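Local coordinates for SusD-like carbohydrate binding protein (Bacteroides vulgatus, PDB 3LEW) that probably binds carbohydrate at the bacterial outer membrane as a SusD-family protein, consistent with a role in glycan uptake, at residues V93-D105 with I117-Y129. Residues are numbered along the deposited sequence; the frame is centred on the assembly and turned at random.
Sequences VINDCNGVLDNID and IKGQALALRGFLY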
ATOM      1  N   VAL A  93      -8.870 -14.546  -4.920  1.00 14.90           N
ATOM      2  CA  VAL A  93      -8.744 -13.755  -6.157  1.00 15.01           C
ATOM      3  C   VAL A  93      -7.675 -14.382  -7.057  1.00 15.52           C
ATOM      4  O   VAL A  93      -7.877 -14.497  -8.280  1.00 13.78           O
ATOM      5  CB  VAL A  93      -8.577 -12.277  -5.897  1.00 14.15           C
ATOM      6  CG1 VAL A  93      -8.484 -11.469  -7.241  1.00 15.33           C
ATOM      7  CG2 VAL A  93      -9.773 -11.767  -5.080  1.00 15.58           C
ATOM      8  N   ILE A  94      -6.630 -14.933  -6.452  1.00 14.25           N
ATOM      9  CA  ILE A  94      -5.708 -15.793  -7.232  1.00 14.50           C
ATOM     10  C   ILE A  94      -6.479 -16.917  -7.903  1.00 14.15           C
ATOM     11  O   ILE A  94      -6.223 -17.262  -9.069  1.00 15.29           O
ATOM     12  CB  ILE A  94      -4.539 -16.341  -6.350  1.00 15.17           C
ATOM     13  CG1 ILE A  94      -3.502 -15.238  -6.062  1.00 14.78           C
ATOM     14  CG2 ILE A  94      -3.894 -17.610  -7.001  1.00 16.57           C
ATOM     15  CD1 ILE A  94      -2.473 -15.602  -4.916  1.00 16.10           C
ATOM     16  N   ASN A  95      -7.412 -17.551  -7.183  1.00 15.18           N
ATOM     17  CA  ASN A  95      -8.199 -18.613  -7.779  1.00 15.62           C
ATOM     18  C   ASN A  95      -9.049 -18.138  -8.964  1.00 14.67           C
ATOM     19  O   ASN A  95      -9.152 -18.833  -9.952  1.00 13.93           O
ATOM     20  CB  ASN A  95      -9.110 -19.268  -6.750  1.00 16.64           C
ATOM     21  CG  ASN A  95      -9.511 -20.645  -7.154  1.00 20.24           C
ATOM     22  OD1 ASN A  95      -8.680 -21.441  -7.603  1.00 22.87           O
ATOM     23  ND2 ASN A  95     -10.783 -20.939  -7.027  1.00 24.82           N
ATOM     24  N   ASP A  96      -9.645 -16.961  -8.850  1.00 14.17           N
ATOM     25  CA  ASP A  96     -10.332 -16.330  -9.998  1.00 15.45           C
ATOM     26  C   ASP A  96      -9.413 -16.148 -11.211  1.00 14.62           C
ATOM     27  O   ASP A  96      -9.791 -16.521 -12.334  1.00 14.99           O
ATOM     28  CB  ASP A  96     -10.917 -14.959  -9.620  1.00 15.34           C
ATOM     29  CG  ASP A  96     -12.105 -15.064  -8.669  1.00 19.32           C
ATOM     30  OD1 ASP A  96     -12.885 -16.052  -8.748  1.00 21.22           O
ATOM     31  OD2 ASP A  96     -12.291 -14.157  -7.838  1.00 22.39           O
ATOM     32  N   CYS A  97      -8.215 -15.584 -10.973  1.00 14.16           N
ATOM     33  CA  CYS A  97      -7.223 -15.435 -12.030  1.00 13.95           C
ATOM     34  C   CYS A  97      -6.901 -16.807 -12.650  1.00 13.81           C
ATOM     35  O   CYS A  97      -6.870 -16.923 -13.871  1.00 15.37           O
ATOM     36  CB  CYS A  97      -5.927 -14.820 -11.544  1.00 14.34           C
ATOM     37  SG  CYS A  97      -6.120 -13.147 -10.913  1.00 17.44           S
ATOM     38  N   ASN A  98      -6.686 -17.834 -11.820  1.00 13.55           N
ATOM     39  CA  ASN A  98      -6.363 -19.159 -12.344  1.00 13.53           C
ATOM     40  C   ASN A  98      -7.532 -19.770 -13.126  1.00 14.68           C
ATOM     41  O   ASN A  98      -7.322 -20.477 -14.116  1.00 15.49           O
ATOM     42  CB  ASN A  98      -5.905 -20.099 -11.229  1.00 14.86           C
ATOM     43  CG  ASN A  98      -4.530 -19.719 -10.683  1.00 14.35           C
ATOM     44  OD1 ASN A  98      -3.773 -19.066 -11.382  1.00 15.52           O
ATOM     45  ND2 ASN A  98      -4.201 -20.148  -9.433  1.00 15.55           N
ATOM     46  N   GLY A  99      -8.763 -19.525 -12.689  1.00 14.62           N
ATOM     47  CA  GLY A  99      -9.930 -20.025 -13.453  1.00 14.75           C
ATOM     48  C   GLY A  99      -9.993 -19.378 -14.832  1.00 13.91           C
ATOM     49  O   GLY A  99     -10.243 -20.055 -15.831  1.00 14.14           O
ATOM     50  N   VAL A 100      -9.715 -18.083 -14.908  1.00 14.07           N
ATOM     51  CA  VAL A 100      -9.621 -17.386 -16.189  1.00 15.42           C
ATOM     52  C   VAL A 100      -8.494 -17.972 -17.072  1.00 15.82           C
ATOM     53  O   VAL A 100      -8.710 -18.314 -18.247  1.00 16.09           O
ATOM     54  CB  VAL A 100      -9.470 -15.869 -15.983  1.00 15.81           C
ATOM     55  CG1 VAL A 100      -9.042 -15.145 -17.279  1.00 15.77           C
ATOM     56  CG2 VAL A 100     -10.784 -15.329 -15.393  1.00 15.48           C
ATOM     57  N   LEU A 101      -7.316 -18.135 -16.471  1.00 15.96           N
ATOM     58  CA  LEU A 101      -6.166 -18.671 -17.161  1.00 17.71           C
ATOM     59  C   LEU A 101      -6.411 -20.101 -17.633  1.00 18.46           C
ATOM     60  O   LEU A 101      -5.909 -20.461 -18.686  1.00 19.35           O
ATOM     61  CB  LEU A 101      -4.897 -18.539 -16.282  1.00 17.28           C
ATOM     62  CG  LEU A 101      -4.397 -17.116 -16.119  1.00 18.41           C
ATOM     63  CD1 LEU A 101      -3.312 -17.030 -14.974  1.00 18.22           C
ATOM     64  CD2 LEU A 101      -3.893 -16.524 -17.479  1.00 17.80           C
ATOM     65  N   ASP A 102      -7.214 -20.896 -16.915  1.00 19.85           N
ATOM     66  CA  ASP A 102      -7.492 -22.293 -17.320  1.00 21.59           C
ATOM     67  C   ASP A 102      -8.442 -22.388 -18.526  1.00 21.68           C
ATOM     68  O   ASP A 102      -8.498 -23.420 -19.166  1.00 21.44           O
ATOM     69  CB  ASP A 102      -8.106 -23.118 -16.175  1.00 22.21           C
ATOM     70  CG  ASP A 102      -7.114 -23.427 -15.035  1.00 28.24           C
ATOM     71  OD1 ASP A 102      -5.881 -23.235 -15.177  1.00 34.07           O
ATOM     72  OD2 ASP A 102      -7.588 -23.836 -13.949  1.00 33.76           O
ATOM     73  N   ASN A 103      -9.196 -21.319 -18.791  1.00 20.70           N
ATOM     74  CA  ASN A 103     -10.278 -21.298 -19.758  1.00 20.01           C
ATOM     75  C   ASN A 103     -10.087 -20.275 -20.908  1.00 19.28           C
ATOM     76  O   ASN A 103     -10.770 -20.372 -21.934  1.00 18.62           O
ATOM     77  CB  ASN A 103     -11.587 -20.965 -19.033  1.00 20.90           C
ATOM     78  CG  ASN A 103     -12.169 -22.146 -18.244  1.00 23.90           C
ATOM     79  OD1 ASN A 103     -12.922 -22.959 -18.798  1.00 30.18           O
ATOM     80  ND2 ASN A 103     -11.885 -22.208 -16.941  1.00 25.04           N
ATOM     81  N   ILE A 104      -9.151 -19.340 -20.784  1.00 18.13           N
ATOM     82  CA  ILE A 104      -9.091 -18.204 -21.734  1.00 18.03           C
ATOM     83  C   ILE A 104      -8.682 -18.646 -23.144  1.00 19.01           C
ATOM     84  O   ILE A 104      -9.171 -18.092 -24.128  1.00 18.00           O
ATOM     85  CB  ILE A 104      -8.182 -17.043 -21.223  1.00 17.83           C
ATOM     86  CG1 ILE A 104      -8.334 -15.803 -22.114  1.00 16.41           C
ATOM     87  CG2 ILE A 104      -6.731 -17.466 -21.097  1.00 17.96           C
ATOM     88  CD1 ILE A 104      -9.766 -15.271 -22.159  1.00 16.11           C
ATOM     89  N   ASP A 105      -7.834 -19.670 -23.254  1.00 19.52           N
ATOM     90  CA  ASP A 105      -7.390 -20.102 -24.590  1.00 21.63           C
ATOM     91  C   ASP A 105      -8.518 -20.705 -25.403  1.00 20.98           C
ATOM     92  O   ASP A 105      -8.485 -20.678 -26.623  1.00 22.20           O
ATOM     93  CB  ASP A 105      -6.171 -21.041 -24.528  1.00 22.12           C
ATOM     94  CG  ASP A 105      -4.915 -20.335 -24.054  1.00 26.21           C
ATOM     95  OD1 ASP A 105      -4.707 -19.151 -24.376  1.00 34.82           O
ATOM     96  OD2 ASP A 105      -4.115 -20.952 -23.336  1.00 33.80           O
ATOM     97  N   ILE A 117      -6.872 -10.365 -22.122  1.00 13.40           N
ATOM     98  CA  ILE A 117      -7.525 -10.907 -20.932  1.00 12.65           C
ATOM     99  C   ILE A 117      -6.581 -11.853 -20.145  1.00 13.24           C
ATOM    100  O   ILE A 117      -6.450 -11.745 -18.904  1.00 11.80           O
ATOM    101  CB  ILE A 117      -8.854 -11.594 -21.257  1.00 10.96           C
ATOM    102  CG1 ILE A 117      -9.868 -10.549 -21.764  1.00 14.35           C
ATOM    103  CG2 ILE A 117      -9.434 -12.306 -20.003  1.00 12.62           C
ATOM    104  CD1 ILE A 117     -11.072 -11.138 -22.405  1.00 13.56           C
ATOM    105  N   LYS A 118      -5.878 -12.715 -20.878  1.00 13.23           N
ATOM    106  CA  LYS A 118      -4.859 -13.574 -20.252  1.00 13.49           C
ATOM    107  C   LYS A 118      -3.801 -12.736 -19.539  1.00 14.10           C
ATOM    108  O   LYS A 118      -3.435 -13.011 -18.381  1.00 13.46           O
ATOM    109  CB  LYS A 118      -4.223 -14.447 -21.317  1.00 13.65           C
ATOM    110  CG  LYS A 118      -3.153 -15.412 -20.804  1.00 15.77           C
ATOM    111  CD  LYS A 118      -2.630 -16.262 -21.918  1.00 17.38           C
ATOM    112  CE  LYS A 118      -1.653 -17.277 -21.380  1.00 22.77           C
ATOM    113  NZ  LYS A 118      -1.250 -18.303 -22.421  1.00 26.03           N
ATOM    114  N   GLY A 119      -3.346 -11.657 -20.188  1.00 14.19           N
ATOM    115  CA  GLY A 119      -2.387 -10.752 -19.577  1.00 15.17           C
ATOM    116  C   GLY A 119      -2.893 -10.074 -18.314  1.00 14.90           C
ATOM    117  O   GLY A 119      -2.186  -9.951 -17.319  1.00 13.62           O
ATOM    118  N   GLN A 120      -4.148  -9.654 -18.354  1.00 13.82           N
ATOM    119  CA  GLN A 120      -4.742  -9.013 -17.208  1.00 13.39           C
ATOM    120  C   GLN A 120      -4.867  -9.988 -15.985  1.00 13.01           C
ATOM    121  O   GLN A 120      -4.651  -9.585 -14.829  1.00 13.34           O
ATOM    122  CB  GLN A 120      -6.084  -8.386 -17.572  1.00 13.36           C
ATOM    123  CG  GLN A 120      -5.954  -7.113 -18.437  1.00 13.86           C
ATOM    124  CD  GLN A 120      -7.272  -6.569 -18.914  1.00 15.46           C
ATOM    125  OE1 GLN A 120      -8.205  -7.337 -19.265  1.00 15.56           O
ATOM    126  NE2 GLN A 120      -7.348  -5.225 -19.009  1.00 15.40           N
ATOM    127  N   ALA A 121      -5.232 -11.232 -16.258  1.00 12.90           N
ATOM    128  CA  ALA A 121      -5.307 -12.280 -15.240  1.00 13.61           C
ATOM    129  C   ALA A 121      -3.946 -12.576 -14.634  1.00 13.92           C
ATOM    130  O   ALA A 121      -3.811 -12.664 -13.421  1.00 15.12           O
ATOM    131  CB  ALA A 121      -5.964 -13.555 -15.818  1.00 11.89           C
ATOM    132  N   LEU A 122      -2.921 -12.642 -15.474  1.00 13.35           N
ATOM    133  CA  LEU A 122      -1.543 -12.841 -14.986  1.00 14.48           C
ATOM    134  C   LEU A 122      -1.042 -11.667 -14.169  1.00 14.05           C
ATOM    135  O   LEU A 122      -0.364 -11.867 -13.161  1.00 14.31           O
ATOM    136  CB  LEU A 122      -0.592 -13.094 -16.183  1.00 13.51           C
ATOM    137  CG  LEU A 122      -0.658 -14.486 -16.851  1.00 14.24           C
ATOM    138  CD1 LEU A 122       0.043 -14.484 -18.262  1.00 13.53           C
ATOM    139  CD2 LEU A 122      -0.039 -15.589 -15.928  1.00 15.59           C
ATOM    140  N   ALA A 123      -1.360 -10.436 -14.595  1.00 13.43           N
ATOM    141  CA  ALA A 123      -0.899  -9.221 -13.903  1.00 13.64           C
ATOM    142  C   ALA A 123      -1.541  -9.130 -12.515  1.00 13.42           C
ATOM    143  O   ALA A 123      -0.845  -8.868 -11.533  1.00 14.26           O
ATOM    144  CB  ALA A 123      -1.180  -7.949 -14.766  1.00 12.66           C
ATOM    145  N   LEU A 124      -2.848  -9.404 -12.429  1.00 13.27           N
ATOM    146  CA  LEU A 124      -3.542  -9.405 -11.127  1.00 14.33           C
ATOM    147  C   LEU A 124      -2.977 -10.506 -10.239  1.00 13.93           C
ATOM    148  O   LEU A 124      -2.736 -10.289  -9.047  1.00 14.17           O
ATOM    149  CB  LEU A 124      -5.053  -9.545 -11.287  1.00 13.81           C
ATOM    150  CG  LEU A 124      -5.923  -9.471  -9.993  1.00 15.27           C
ATOM    151  CD1 LEU A 124      -5.656  -8.220  -9.176  1.00 14.29           C
ATOM    152  CD2 LEU A 124      -7.390  -9.564 -10.357  1.00 15.06           C
ATOM    153  N   ARG A 125      -2.765 -11.679 -10.816  1.00 12.61           N
ATOM    154  CA  ARG A 125      -2.179 -12.770 -10.032  1.00 13.81           C
ATOM    155  C   ARG A 125      -0.788 -12.370  -9.523  1.00 13.45           C
ATOM    156  O   ARG A 125      -0.436 -12.565  -8.325  1.00 13.82           O
ATOM    157  CB  ARG A 125      -2.130 -14.055 -10.825  1.00 14.09           C
ATOM    158  CG  ARG A 125      -1.735 -15.246  -9.973  1.00 15.65           C
ATOM    159  CD  ARG A 125      -1.738 -16.546 -10.771  1.00 15.30           C
ATOM    160  NE  ARG A 125      -0.555 -16.705 -11.629  1.00 14.71           N
ATOM    161  CZ  ARG A 125      -0.385 -17.712 -12.507  1.00 15.11           C
ATOM    162  NH1 ARG A 125      -1.332 -18.613 -12.712  1.00 13.87           N
ATOM    163  NH2 ARG A 125       0.718 -17.801 -13.222  1.00 16.40           N
ATOM    164  N   GLY A 126       0.026 -11.793 -10.412  1.00 12.97           N
ATOM    165  CA  GLY A 126       1.342 -11.310 -10.015  1.00 13.70           C
ATOM    166  C   GLY A 126       1.305 -10.278  -8.900  1.00 14.38           C
ATOM    167  O   GLY A 126       2.149 -10.282  -7.968  1.00 14.39           O
ATOM    168  N   PHE A 127       0.340  -9.363  -8.976  1.00 14.36           N
ATOM    169  CA  PHE A 127       0.128  -8.359  -7.927  1.00 14.27           C
ATOM    170  C   PHE A 127      -0.178  -8.990  -6.563  1.00 14.05           C
ATOM    171  O   PHE A 127       0.319  -8.509  -5.534  1.00 14.77           O
ATOM    172  CB  PHE A 127      -1.007  -7.419  -8.314  1.00 14.06           C
ATOM    173  CG  PHE A 127      -1.380  -6.401  -7.251  1.00 15.00           C
ATOM    174  CD1 PHE A 127      -0.582  -5.291  -7.008  1.00 16.69           C
ATOM    175  CD2 PHE A 127      -2.530  -6.518  -6.531  1.00 18.17           C
ATOM    176  CE1 PHE A 127      -0.921  -4.332  -6.047  1.00 17.46           C
ATOM    177  CE2 PHE A 127      -2.852  -5.566  -5.569  1.00 19.34           C
ATOM    178  CZ  PHE A 127      -2.064  -4.479  -5.358  1.00 16.72           C
ATOM    179  N   LEU A 128      -0.965 -10.062  -6.571  1.00 14.23           N
ATOM    180  CA  LEU A 128      -1.356 -10.721  -5.332  1.00 14.04           C
ATOM    181  C   LEU A 128      -0.171 -11.531  -4.782  1.00 14.19           C
ATOM    182  O   LEU A 128       0.077 -11.546  -3.571  1.00 14.36           O
ATOM    183  CB  LEU A 128      -2.623 -11.559  -5.498  1.00 14.89           C
ATOM    184  CG  LEU A 128      -3.877 -10.702  -5.792  1.00 15.97           C
ATOM    185  CD1 LEU A 128      -5.066 -11.628  -6.242  1.00 18.09           C
ATOM    186  CD2 LEU A 128      -4.204  -9.759  -4.618  1.00 16.16           C
ATOM    187  N   TYR A 129       0.633 -12.134  -5.643  1.00 13.84           N
ATOM    188  CA  TYR A 129       1.900 -12.775  -5.141  1.00 14.14           C
ATOM    189  C   TYR A 129       2.898 -11.723  -4.616  1.00 13.56           C
ATOM    190  O   TYR A 129       3.666 -11.989  -3.683  1.00 12.99           O
ATOM    191  CB  TYR A 129       2.529 -13.717  -6.158  1.00 13.74           C
ATOM    192  CG  TYR A 129       1.793 -15.036  -6.251  1.00 13.57           C
ATOM    193  CD1 TYR A 129       1.642 -15.854  -5.139  1.00 13.13           C
ATOM    194  CD2 TYR A 129       1.189 -15.445  -7.451  1.00 12.53           C
ATOM    195  CE1 TYR A 129       0.922 -17.039  -5.192  1.00 13.27           C
ATOM    196  CE2 TYR A 129       0.478 -16.656  -7.523  1.00 15.06           C
ATOM    197  CZ  TYR A 129       0.318 -17.433  -6.373  1.00 14.37           C
ATOM    198  OH  TYR A 129      -0.409 -18.613  -6.392  1.00 15.01           O
TER
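Arg125 reaches Asn98 because its CG is anti to the backbone N (chi1 -171°) and the chain then bends at chi3 (78°), which brings NH1 to the amide oxygen of Asn98. NH1 of Arg125 donates to OD1 of Asn98 at 2.8 Å. The acceptor lies at the guanidinium edge, in its plane, while the donor is tilted from the carbonyl plane of the amide. The two flat groups are 69° apart. CD1 of Leu101 sits over one guanidinium face, 3.4 Å from NH1 of Arg125. NH2 of Arg125 forms a salt bridge with Asp180 of helix 170-187. The buried guanidinium is therefore gripped by two partners through different nitrogens, and the carboxylate probably helps to balance its charge. A leucine in place of Arg125 would probably leave Asp180 without its charge partner and Asn98 OD1 without this donor. Further along, CD1 of Ile94 makes a CH-pi contact with one face of Tyr129, 3.9 Å from the ring centroid. The hydroxyl of Tyr129 is hydrogen-bonded to the backbone O of Tyr152. Small residues line the middle, where CA of Cys97 and CA of Ala121 approach to 4.9 Å. CB of Ala121 meets CG1 of Val100 at 3.8 Å. Leu101 fits as a knob among Lys118, Ala121, Leu122 and Arg125. Helices 81-103 and 111-135 thus form an antiparallel hairpin; the axes of their segments 93-103 and 117-129 come within 8.9 Å, consistent with the TPR-like helical pairs of the SusD fold.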